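Local coordinates for CaaX farnesyltransferase beta subunit Ram1 (Aspergillus fumigatus, PDB 4L9P), which probably catalyses, as the zinc-binding, peptide-binding half of a heterodimer, the transfer of a farnesyl group from farnesyl diphosphate to a cysteine near the C-terminus of target proteins, at residues Y132-L137 with V169-E174; C414-G419 with K427-Y432; W157-L162 with V207-M212. All blocks are in the same frame, centred on the assembly; numbering follows the deposited sequence.

Contact 1: Y132-L137 with V169-E174; sequences YLYDSL and VTRFRE
The rings of Y134 and F172 meet edge to edge, each reaching the other near its own plane, while the guanidinium of R171 takes the phenol oxygen of Y134 at its edge. The ring contact is closest between Y134 CE1 and F172 CE2, at 3.7 Å. Another part of the F172 edge has the carbonyl oxygen of V169 lying in plane with it. The L137 and F172 side chains face each other, with L137 CD1 lying obliquely 3.8 Å from F172 CE1 and equally near its CZ; the tip of the ring thus touches a leucine methyl and a tyrosine edge in roughly perpendicular directions.

The polar half of the contact lies on the phenol. R171 NH2 donates to Y134 OH over 3.0 Å, with an N-H...O angle of 153°. The oxygen sits almost within the guanidinium plane, although that plane stands 80° from the tyrosine ring. An ordered water, lying in the plane of the Y134 ring, donates to Y134 OH at 2.8 Å and accepts from R171 NE, bridging the two residues a second time. With CG of R171 lodged between its backbone N and carbonyl carbon (chi1 62°) and the chain stretched out from there to NE, the guanidinium reaches across to the phenol. Y134 OH is also hydrogen-bonded to the carboxylate of E167.

The contact ties the end of helix 126-135 to the 3-10 turn leading into helix 173-183, on the outside of the alpha-alpha toroid. Helix 151-164, which separates the two in sequence, runs alongside and takes L133 and Y134 on L162 and L137 on A158; L44 of the alpha subunit packs on both L137 and F172.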
loop_
_atom_site.group_PDB
_atom_site.type_symbol
_atom_site.label_atom_id
_atom_site.label_comp_id
_atom_site.label_asym_id
_atom_site.label_seq_id
_atom_site.Cartn_x
_atom_site.Cartn_y
_atom_site.Cartn_z
ATOM N N TYR B 132 -2.958 -15.699 -20.380
ATOM C CA TYR B 132 -3.799 -14.686 -19.759
ATOM C C TYR B 132 -3.126 -13.314 -19.885
ATOM O O TYR B 132 -3.791 -12.318 -20.205
ATOM C CB TYR B 132 -4.023 -15.058 -18.296
ATOM C CG TYR B 132 -4.929 -14.104 -17.588
ATOM C CD1 TYR B 132 -6.319 -14.271 -17.646
ATOM C CD2 TYR B 132 -4.407 -13.015 -16.870
ATOM C CE1 TYR B 132 -7.182 -13.390 -17.018
ATOM C CE2 TYR B 132 -5.279 -12.104 -16.231
ATOM C CZ TYR B 132 -6.665 -12.319 -16.304
ATOM O OH TYR B 132 -7.512 -11.438 -15.688
ATOM N N LEU B 133 -1.824 -13.226 -19.589
ATOM C CA LEU B 133 -1.142 -11.935 -19.574
ATOM C C LEU B 133 -0.967 -11.385 -20.986
ATOM O O LEU B 133 -1.125 -10.179 -21.209
ATOM C CB LEU B 133 0.221 -12.113 -18.907
ATOM C CG LEU B 133 0.161 -12.275 -17.364
ATOM C CD1 LEU B 133 1.501 -12.959 -16.848
ATOM C CD2 LEU B 133 -0.087 -10.928 -16.714
ATOM N N TYR B 134 -0.639 -12.256 -21.966
ATOM C CA TYR B 134 -0.617 -11.778 -23.343
ATOM C C TYR B 134 -1.993 -11.265 -23.765
ATOM O O TYR B 134 -2.126 -10.199 -24.397
ATOM C CB TYR B 134 -0.136 -12.878 -24.318
ATOM C CG TYR B 134 1.374 -13.064 -24.313
ATOM C CD1 TYR B 134 2.222 -12.032 -24.742
ATOM C CD2 TYR B 134 1.965 -14.261 -23.906
ATOM C CE1 TYR B 134 3.592 -12.198 -24.777
ATOM C CE2 TYR B 134 3.374 -14.427 -23.911
ATOM C CZ TYR B 134 4.163 -13.389 -24.322
ATOM O OH TYR B 134 5.559 -13.484 -24.351
ATOM N N ASP B 135 -3.042 -11.995 -23.435
ATOM C CA ASP B 135 -4.386 -11.524 -23.827
ATOM C C ASP B 135 -4.706 -10.184 -23.169
ATOM O O ASP B 135 -5.439 -9.377 -23.737
ATOM C CB ASP B 135 -5.492 -12.512 -23.425
ATOM C CG ASP B 135 -5.485 -13.776 -24.251
ATOM O OD1 ASP B 135 -4.786 -13.815 -25.282
ATOM O OD2 ASP B 135 -6.222 -14.728 -23.895
ATOM N N SER B 136 -4.138 -9.917 -21.988
ATOM C CA SER B 136 -4.528 -8.733 -21.217
ATOM C C SER B 136 -3.953 -7.482 -21.842
ATOM O O SER B 136 -4.335 -6.371 -21.473
ATOM C CB SER B 136 -4.066 -8.854 -19.751
ATOM O OG SER B 136 -2.682 -8.544 -19.632
ATOM N N LEU B 137 -3.042 -7.649 -22.794
ATOM C CA LEU B 137 -2.443 -6.496 -23.477
ATOM C C LEU B 137 -3.207 -6.095 -24.719
ATOM O O LEU B 137 -2.797 -5.159 -25.415
ATOM C CB LEU B 137 -0.984 -6.794 -23.897
ATOM C CG LEU B 137 -0.033 -6.716 -22.699
ATOM C CD1 LEU B 137 1.306 -7.449 -23.008
ATOM C CD2 LEU B 137 0.150 -5.251 -22.202
ATOM N N VAL B 169 10.529 -9.651 -23.225
ATOM C CA VAL B 169 9.509 -8.690 -23.652
ATOM C C VAL B 169 10.085 -7.596 -24.581
ATOM O O VAL B 169 9.412 -6.593 -24.837
ATOM C CB VAL B 169 8.770 -8.042 -22.462
ATOM C CG1 VAL B 169 8.031 -9.133 -21.638
ATOM C CG2 VAL B 169 9.732 -7.265 -21.575
ATOM N N THR B 170 11.310 -7.802 -25.074
ATOM C CA THR B 170 11.941 -6.907 -26.065
ATOM C C THR B 170 11.014 -6.637 -27.232
ATOM O O THR B 170 11.009 -5.550 -27.778
ATOM C CB THR B 170 13.254 -7.551 -26.643
ATOM O OG1 THR B 170 14.152 -7.716 -25.561
ATOM C CG2 THR B 170 13.901 -6.648 -27.675
ATOM N N ARG B 171 10.269 -7.645 -27.670
ATOM C CA ARG B 171 9.457 -7.465 -28.861
ATOM C C ARG B 171 8.340 -6.486 -28.657
ATOM O O ARG B 171 7.745 -6.086 -29.629
ATOM C CB ARG B 171 8.892 -8.780 -29.368
ATOM C CG ARG B 171 7.946 -9.468 -28.346
ATOM C CD ARG B 171 7.557 -10.832 -28.937
ATOM N NE ARG B 171 6.930 -11.710 -27.955
ATOM C CZ ARG B 171 6.524 -12.950 -28.224
ATOM N NH1 ARG B 171 6.688 -13.464 -29.459
ATOM N NH2 ARG B 171 5.963 -13.691 -27.268
ATOM N N PHE B 172 8.070 -6.071 -27.409
ATOM C CA PHE B 172 7.042 -5.059 -27.147
ATOM C C PHE B 172 7.571 -3.620 -27.215
ATOM O O PHE B 172 6.780 -2.696 -26.968
ATOM C CB PHE B 172 6.379 -5.277 -25.772
ATOM C CG PHE B 172 5.405 -6.436 -25.783
ATOM C CD1 PHE B 172 4.118 -6.295 -26.310
ATOM C CD2 PHE B 172 5.764 -7.675 -25.314
ATOM C CE1 PHE B 172 3.203 -7.362 -26.319
ATOM C CE2 PHE B 172 4.858 -8.741 -25.356
ATOM C CZ PHE B 172 3.599 -8.603 -25.864
ATOM N N ARG B 173 8.866 -3.420 -27.522
ATOM C CA ARG B 173 9.408 -2.042 -27.499
ATOM C C ARG B 173 8.588 -1.063 -28.336
ATOM O O ARG B 173 8.194 0.006 -27.850
ATOM C CB ARG B 173 10.852 -1.965 -27.981
ATOM C CG ARG B 173 11.813 -2.531 -27.049
ATOM C CD ARG B 173 13.224 -2.571 -27.707
ATOM N NE ARG B 173 14.131 -3.105 -26.706
ATOM C CZ ARG B 173 15.386 -3.359 -26.933
ATOM N NH1 ARG B 173 15.875 -3.149 -28.169
ATOM N NH2 ARG B 173 16.112 -3.823 -25.925
ATOM N N GLU B 174 8.318 -1.427 -29.579
ATOM C CA GLU B 174 7.599 -0.488 -30.428
ATOM C C GLU B 174 6.199 -0.174 -29.953
ATOM O O GLU B 174 5.750 0.988 -30.021
ATOM C CB GLU B 174 7.572 -0.987 -31.882
ATOM C CG GLU B 174 8.939 -0.914 -32.499
ATOM C CD GLU B 174 8.969 -1.263 -34.014
ATOM O OE1 GLU B 174 7.891 -1.452 -34.677
ATOM O OE2 GLU B 174 10.111 -1.366 -34.537
HETATM O O HOH W 1 7.160 -11.361 -25.187
#

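Contact 2: C414-G419 with K427-Y432; sequences CQCKLG and KHPDSY. With EDO (1,2-ethanediol), chain M.
A cysteine sulfur set against a proline ring carries most of this contact: C416 SG lies 3.6 Å from P429 CD and just as close to P429 CB, so it sits over one face of the ring, nearly above its centre. This holds for one of two modelled conformers of C416. In it SG is anti to the carbonyl carbon (chi1 -57°), which turns the sulfur onto the proline. At P429 CG the ring also meets the carbonyl oxygen of G419, at 3.7 Å.

Both partners of P429 belong to a type I beta turn from C416 to G419, closed by a bond from G419 N to C416 O of 2.7 Å. G419 then leaves the turn with a positive phi of 106°, a conformation suited to a residue without a side chain.

Beyond the proline the chain enters helix 431-444. D430 is its N-cap, OD1 accepting from the backbone N of the zinc ligand H433. A 1,2-ethanediol, probably from the crystallisation liquor, takes the N-H of S431 on O2 at 2.8 Å and pairs its O1 with S431 OG.

The chemistry thus divides: the turn and the proline are joined by van der Waals packing, of the sulfur and of one carbonyl oxygen against the proline ring, and the polar bonds act within the turn and at the helix start, just ahead of Y432, which touches the isoprenoid analogue, and of H433.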
loop_
_atom_site.group_PDB
_atom_site.type_symbol
_atom_site.label_atom_id
_atom_site.label_comp_id
_atom_site.label_asym_id
_atom_site.label_seq_id
_atom_site.Cartn_x
_atom_site.Cartn_y
_atom_site.Cartn_z
ATOM N N CYS B 414 -4.684 -19.072 -5.146
ATOM C CA CYS B 414 -4.855 -17.851 -5.977
ATOM C C CYS B 414 -4.740 -18.123 -7.460
ATOM O O CYS B 414 -4.798 -17.178 -8.247
ATOM C CB CYS B 414 -3.824 -16.787 -5.596
ATOM S SG CYS B 414 -4.118 -16.116 -3.929
ATOM N N GLN B 415 -4.591 -19.382 -7.885
ATOM C CA GLN B 415 -4.566 -19.641 -9.319
ATOM C C GLN B 415 -5.942 -19.948 -9.892
ATOM O O GLN B 415 -6.675 -20.798 -9.369
ATOM C CB GLN B 415 -3.666 -20.846 -9.635
ATOM C CG GLN B 415 -2.216 -20.641 -9.145
ATOM C CD GLN B 415 -1.309 -21.695 -9.796
ATOM O OE1 GLN B 415 -0.857 -21.479 -10.931
ATOM N NE2 GLN B 415 -1.050 -22.759 -9.079
ATOM N N CYS B 416 -6.298 -19.276 -10.978
ATOM C CA CYS B 416 -7.575 -19.539 -11.657
ATOM C C CYS B 416 -7.382 -20.562 -12.754
ATOM O O CYS B 416 -6.481 -20.447 -13.583
ATOM C CB CYS B 416 -8.118 -18.253 -12.263
ATOM S SG CYS B 416 -8.284 -17.035 -10.997
ATOM N N LYS B 417 -8.270 -21.544 -12.794
ATOM C CA LYS B 417 -8.076 -22.675 -13.679
ATOM C C LYS B 417 -7.940 -22.264 -15.143
ATOM O O LYS B 417 -7.294 -22.976 -15.919
ATOM C CB LYS B 417 -9.213 -23.662 -13.486
ATOM C CG LYS B 417 -10.563 -23.197 -13.934
ATOM C CD LYS B 417 -11.646 -24.268 -13.692
ATOM C CE LYS B 417 -13.059 -23.742 -14.016
ATOM N NZ LYS B 417 -14.140 -24.716 -13.520
ATOM N N LEU B 418 -8.553 -21.142 -15.536
ATOM C CA LEU B 418 -8.488 -20.663 -16.911
ATOM C C LEU B 418 -7.302 -19.724 -17.175
ATOM O O LEU B 418 -7.118 -19.213 -18.283
ATOM C CB LEU B 418 -9.818 -19.953 -17.258
ATOM C CG LEU B 418 -11.022 -20.880 -17.133
ATOM C CD1 LEU B 418 -12.292 -20.097 -17.415
ATOM C CD2 LEU B 418 -10.831 -22.032 -18.096
ATOM N N GLY B 419 -6.476 -19.512 -16.159
ATOM C CA GLY B 419 -5.328 -18.602 -16.234
ATOM C C GLY B 419 -5.565 -17.304 -15.481
ATOM O O GLY B 419 -6.717 -16.878 -15.298
ATOM N N LYS B 427 -13.050 -14.851 -6.273
ATOM C CA LYS B 427 -12.867 -13.641 -7.068
ATOM C C LYS B 427 -12.385 -13.995 -8.467
ATOM O O LYS B 427 -11.531 -14.896 -8.623
ATOM C CB LYS B 427 -11.772 -12.736 -6.430
ATOM C CG LYS B 427 -12.053 -12.323 -4.992
ATOM C CD LYS B 427 -13.273 -11.471 -4.890
ATOM C CE LYS B 427 -13.357 -10.902 -3.501
ATOM N NZ LYS B 427 -14.515 -9.940 -3.371
ATOM N N HIS B 428 -12.817 -13.252 -9.490
ATOM C CA HIS B 428 -12.234 -13.460 -10.814
ATOM C C HIS B 428 -10.789 -12.951 -10.830
ATOM O O HIS B 428 -10.436 -12.020 -10.091
ATOM C CB HIS B 428 -13.029 -12.623 -11.839
ATOM C CG HIS B 428 -14.474 -13.016 -11.955
ATOM N ND1 HIS B 428 -15.377 -12.294 -12.699
ATOM C CD2 HIS B 428 -15.186 -14.010 -11.371
ATOM C CE1 HIS B 428 -16.566 -12.868 -12.636
ATOM N NE2 HIS B 428 -16.480 -13.915 -11.839
ATOM N N PRO B 429 -9.945 -13.503 -11.721
ATOM C CA PRO B 429 -8.596 -12.935 -11.832
ATOM C C PRO B 429 -8.604 -11.590 -12.512
ATOM O O PRO B 429 -9.568 -11.191 -13.191
ATOM C CB PRO B 429 -7.876 -13.910 -12.766
ATOM C CG PRO B 429 -9.018 -14.465 -13.661
ATOM C CD PRO B 429 -10.207 -14.567 -12.703
ATOM N N ASP B 430 -7.485 -10.899 -12.336
ATOM C CA ASP B 430 -7.233 -9.717 -13.153
ATOM C C ASP B 430 -5.719 -9.582 -13.269
ATOM O O ASP B 430 -4.955 -10.267 -12.567
ATOM C CB ASP B 430 -7.923 -8.468 -12.554
ATOM C CG ASP B 430 -7.458 -8.179 -11.134
ATOM O OD1 ASP B 430 -6.301 -7.997 -10.901
ATOM O OD2 ASP B 430 -8.284 -8.080 -10.250
ATOM N N SER B 431 -5.251 -8.681 -14.139
ATOM C CA SER B 431 -3.815 -8.681 -14.379
ATOM C C SER B 431 -3.026 -8.020 -13.231
ATOM O O SER B 431 -1.850 -8.306 -13.037
ATOM C CB SER B 431 -3.489 -8.055 -15.736
ATOM O OG SER B 431 -3.846 -6.694 -15.764
ATOM N N TYR B 432 -3.709 -7.165 -12.446
ATOM C CA TYR B 432 -3.098 -6.576 -11.222
ATOM C C TYR B 432 -2.810 -7.701 -10.224
ATOM O O TYR B 432 -1.660 -7.806 -9.696
ATOM C CB TYR B 432 -4.054 -5.521 -10.623
ATOM C CG TYR B 432 -3.803 -5.133 -9.208
ATOM C CD1 TYR B 432 -2.898 -4.095 -8.880
ATOM C CD2 TYR B 432 -4.441 -5.814 -8.170
ATOM C CE1 TYR B 432 -2.658 -3.766 -7.548
ATOM C CE2 TYR B 432 -4.219 -5.474 -6.841
ATOM C CZ TYR B 432 -3.326 -4.455 -6.525
ATOM O OH TYR B 432 -3.096 -4.194 -5.186
HETATM C C1 EDO M . -7.073 -5.531 -16.420
HETATM O O1 EDO M . -6.178 -5.162 -15.377
HETATM C C2 EDO M . -8.000 -6.674 -16.160
HETATM O O2 EDO M . -7.203 -7.828 -15.940
#

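Contact 3: W157-L162 with V207-M212; sequences WALAGL and VLSIAM
The side chain of M212 leaves its helix with CG anti to the carbonyl carbon, runs on extended through chi2, and then folds at chi3 (-80°), which brings its terminal methyl back against L159 and A160. L159 leaves its own backbone in the same sense, and with chi2 at 172° sends CD1 across to S209.

These residues join helices 151-164 and 200-213 of the alpha-alpha toroid. The two run in broadly the same direction, crossing at 37° with the axes of the short segments 9.7 Å apart. A like direction is as expected for successive helices of one layer in this fold, where helix 173-183 makes the return between them.

The interface is buried and apolar. L159 CD1 rests on the side of S209, 3.8 Å from its CB, while the hydroxyl of S209 is engaged within its own helix, bonded to the carbonyl oxygen of A205. A160 offers little more than backbone and a single methyl, which lets the thioether come close to the helix surface. Y156, one turn earlier on helix 151-164, extends the patch by packing on both S209 and M212, and C435 of helix 431-444 adds to the packing of A160.

M212 therefore touches at two neighbouring points: its CE lies 3.7 Å from L159 CB, and its SD lies 3.6 Å from A160 CA.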
loop_
_atom_site.group_PDB
_atom_site.type_symbol
_atom_site.label_atom_id
_atom_site.label_comp_id
_atom_site.label_asym_id
_atom_site.label_seq_id
_atom_site.Cartn_x
_atom_site.Cartn_y
_atom_site.Cartn_z
ATOM N N TRP B 157 1.491 -4.136 -15.499
ATOM C CA TRP B 157 1.180 -5.408 -14.802
ATOM C C TRP B 157 1.413 -6.583 -15.730
ATOM O O TRP B 157 1.930 -7.658 -15.318
ATOM C CB TRP B 157 -0.312 -5.448 -14.360
ATOM C CG TRP B 157 -0.599 -4.407 -13.292
ATOM C CD1 TRP B 157 0.222 -4.036 -12.257
ATOM C CD2 TRP B 157 -1.813 -3.682 -13.125
ATOM N NE1 TRP B 157 -0.402 -3.056 -11.503
ATOM C CE2 TRP B 157 -1.647 -2.830 -12.015
ATOM C CE3 TRP B 157 -3.031 -3.647 -13.849
ATOM C CZ2 TRP B 157 -2.655 -1.942 -11.594
ATOM C CZ3 TRP B 157 -4.045 -2.761 -13.422
ATOM C CH2 TRP B 157 -3.826 -1.932 -12.305
ATOM N N ALA B 158 1.014 -6.447 -16.999
ATOM C CA ALA B 158 1.189 -7.565 -17.962
ATOM C C ALA B 158 2.681 -7.760 -18.263
ATOM O O ALA B 158 3.155 -8.910 -18.264
ATOM C CB ALA B 158 0.394 -7.281 -19.230
ATOM N N LEU B 159 3.440 -6.685 -18.537
ATOM C CA LEU B 159 4.874 -6.901 -18.829
ATOM C C LEU B 159 5.593 -7.493 -17.613
ATOM O O LEU B 159 6.459 -8.363 -17.787
ATOM C CB LEU B 159 5.540 -5.581 -19.219
ATOM C CG LEU B 159 5.077 -5.015 -20.556
ATOM C CD1 LEU B 159 5.671 -3.605 -20.725
ATOM C CD2 LEU B 159 5.509 -5.981 -21.725
ATOM N N ALA B 160 5.297 -6.997 -16.429
ATOM C CA ALA B 160 5.926 -7.524 -15.227
ATOM C C ALA B 160 5.606 -9.018 -15.054
ATOM O O ALA B 160 6.528 -9.815 -14.799
ATOM C CB ALA B 160 5.424 -6.751 -13.978
ATOM N N GLY B 161 4.343 -9.436 -15.221
ATOM C CA GLY B 161 4.022 -10.869 -15.125
ATOM C C GLY B 161 4.741 -11.707 -16.174
ATOM O O GLY B 161 5.245 -12.775 -15.861
ATOM N N LEU B 162 4.776 -11.204 -17.402
ATOM C CA LEU B 162 5.514 -11.915 -18.462
ATOM C C LEU B 162 7.002 -12.022 -18.132
ATOM O O LEU B 162 7.629 -13.080 -18.356
ATOM C CB LEU B 162 5.321 -11.199 -19.794
ATOM C CG LEU B 162 3.880 -11.229 -20.307
ATOM C CD1 LEU B 162 3.732 -10.260 -21.545
ATOM C CD2 LEU B 162 3.426 -12.645 -20.651
ATOM N N VAL B 207 7.347 4.363 -16.799
ATOM C CA VAL B 207 8.800 4.221 -16.674
ATOM C C VAL B 207 9.231 2.800 -16.428
ATOM O O VAL B 207 10.234 2.342 -17.001
ATOM C CB VAL B 207 9.333 5.177 -15.568
ATOM C CG1 VAL B 207 10.821 4.908 -15.237
ATOM C CG2 VAL B 207 9.172 6.625 -16.031
ATOM N N LEU B 208 8.510 2.078 -15.585
ATOM C CA LEU B 208 8.868 0.680 -15.322
ATOM C C LEU B 208 8.646 -0.165 -16.581
ATOM O O LEU B 208 9.437 -1.098 -16.865
ATOM C CB LEU B 208 7.998 0.123 -14.178
ATOM C CG LEU B 208 8.364 0.667 -12.789
ATOM C CD1 LEU B 208 7.630 -0.102 -11.708
ATOM C CD2 LEU B 208 9.843 0.762 -12.471
ATOM N N SER B 209 7.585 0.148 -17.336
ATOM C CA SER B 209 7.372 -0.573 -18.605
ATOM C C SER B 209 8.502 -0.335 -19.586
ATOM O O SER B 209 8.968 -1.253 -20.280
ATOM C CB SER B 209 6.038 -0.153 -19.239
ATOM O OG SER B 209 4.912 -0.524 -18.422
ATOM N N ILE B 210 8.906 0.936 -19.724
ATOM C CA ILE B 210 10.014 1.285 -20.593
ATOM C C ILE B 210 11.287 0.595 -20.142
ATOM O O ILE B 210 12.058 0.115 -20.995
ATOM C CB ILE B 210 10.140 2.845 -20.611
ATOM C CG1 ILE B 210 9.000 3.415 -21.469
ATOM C CG2 ILE B 210 11.517 3.288 -21.117
ATOM C CD1 ILE B 210 8.826 4.928 -21.288
ATOM N N ALA B 211 11.515 0.528 -18.822
ATOM C CA ALA B 211 12.696 -0.154 -18.316
ATOM C C ALA B 211 12.677 -1.631 -18.710
ATOM O O ALA B 211 13.702 -2.210 -19.084
ATOM C CB ALA B 211 12.811 0.001 -16.779
ATOM N N MET B 212 11.518 -2.257 -18.610
ATOM C CA MET B 212 11.446 -3.711 -18.899
ATOM C C MET B 212 11.688 -3.973 -20.384
ATOM O O MET B 212 12.427 -4.909 -20.740
ATOM C CB MET B 212 10.094 -4.347 -18.444
ATOM C CG MET B 212 10.061 -4.558 -16.989
ATOM S SD MET B 212 8.551 -5.390 -16.429
ATOM C CE MET B 212 7.400 -3.953 -16.417
#

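How the contacts relate
Contacts 1 and 3 are neighbours, their centres 9 Å apart, and their segments alternate along the chain. Helix 151-164 of contact 3 backs onto contact 1, with A158 CB 3.3 Å from S136 OG. Contact 2 follows both in sequence, its centre 18 and 19 Å from those of contacts 1 and 3, yet it touches each. Y132 lays its hydroxyl 3.2 Å from P429 O, and Y432 meets W157 edge-to-face, Y432 CD1 lying 3.5 Å from W157 CZ2. Contact 2 is the one tied to the active site: Y432 touches the isoprenoid analogue, and the side chain of P429 is about 11 Å from the zinc ion.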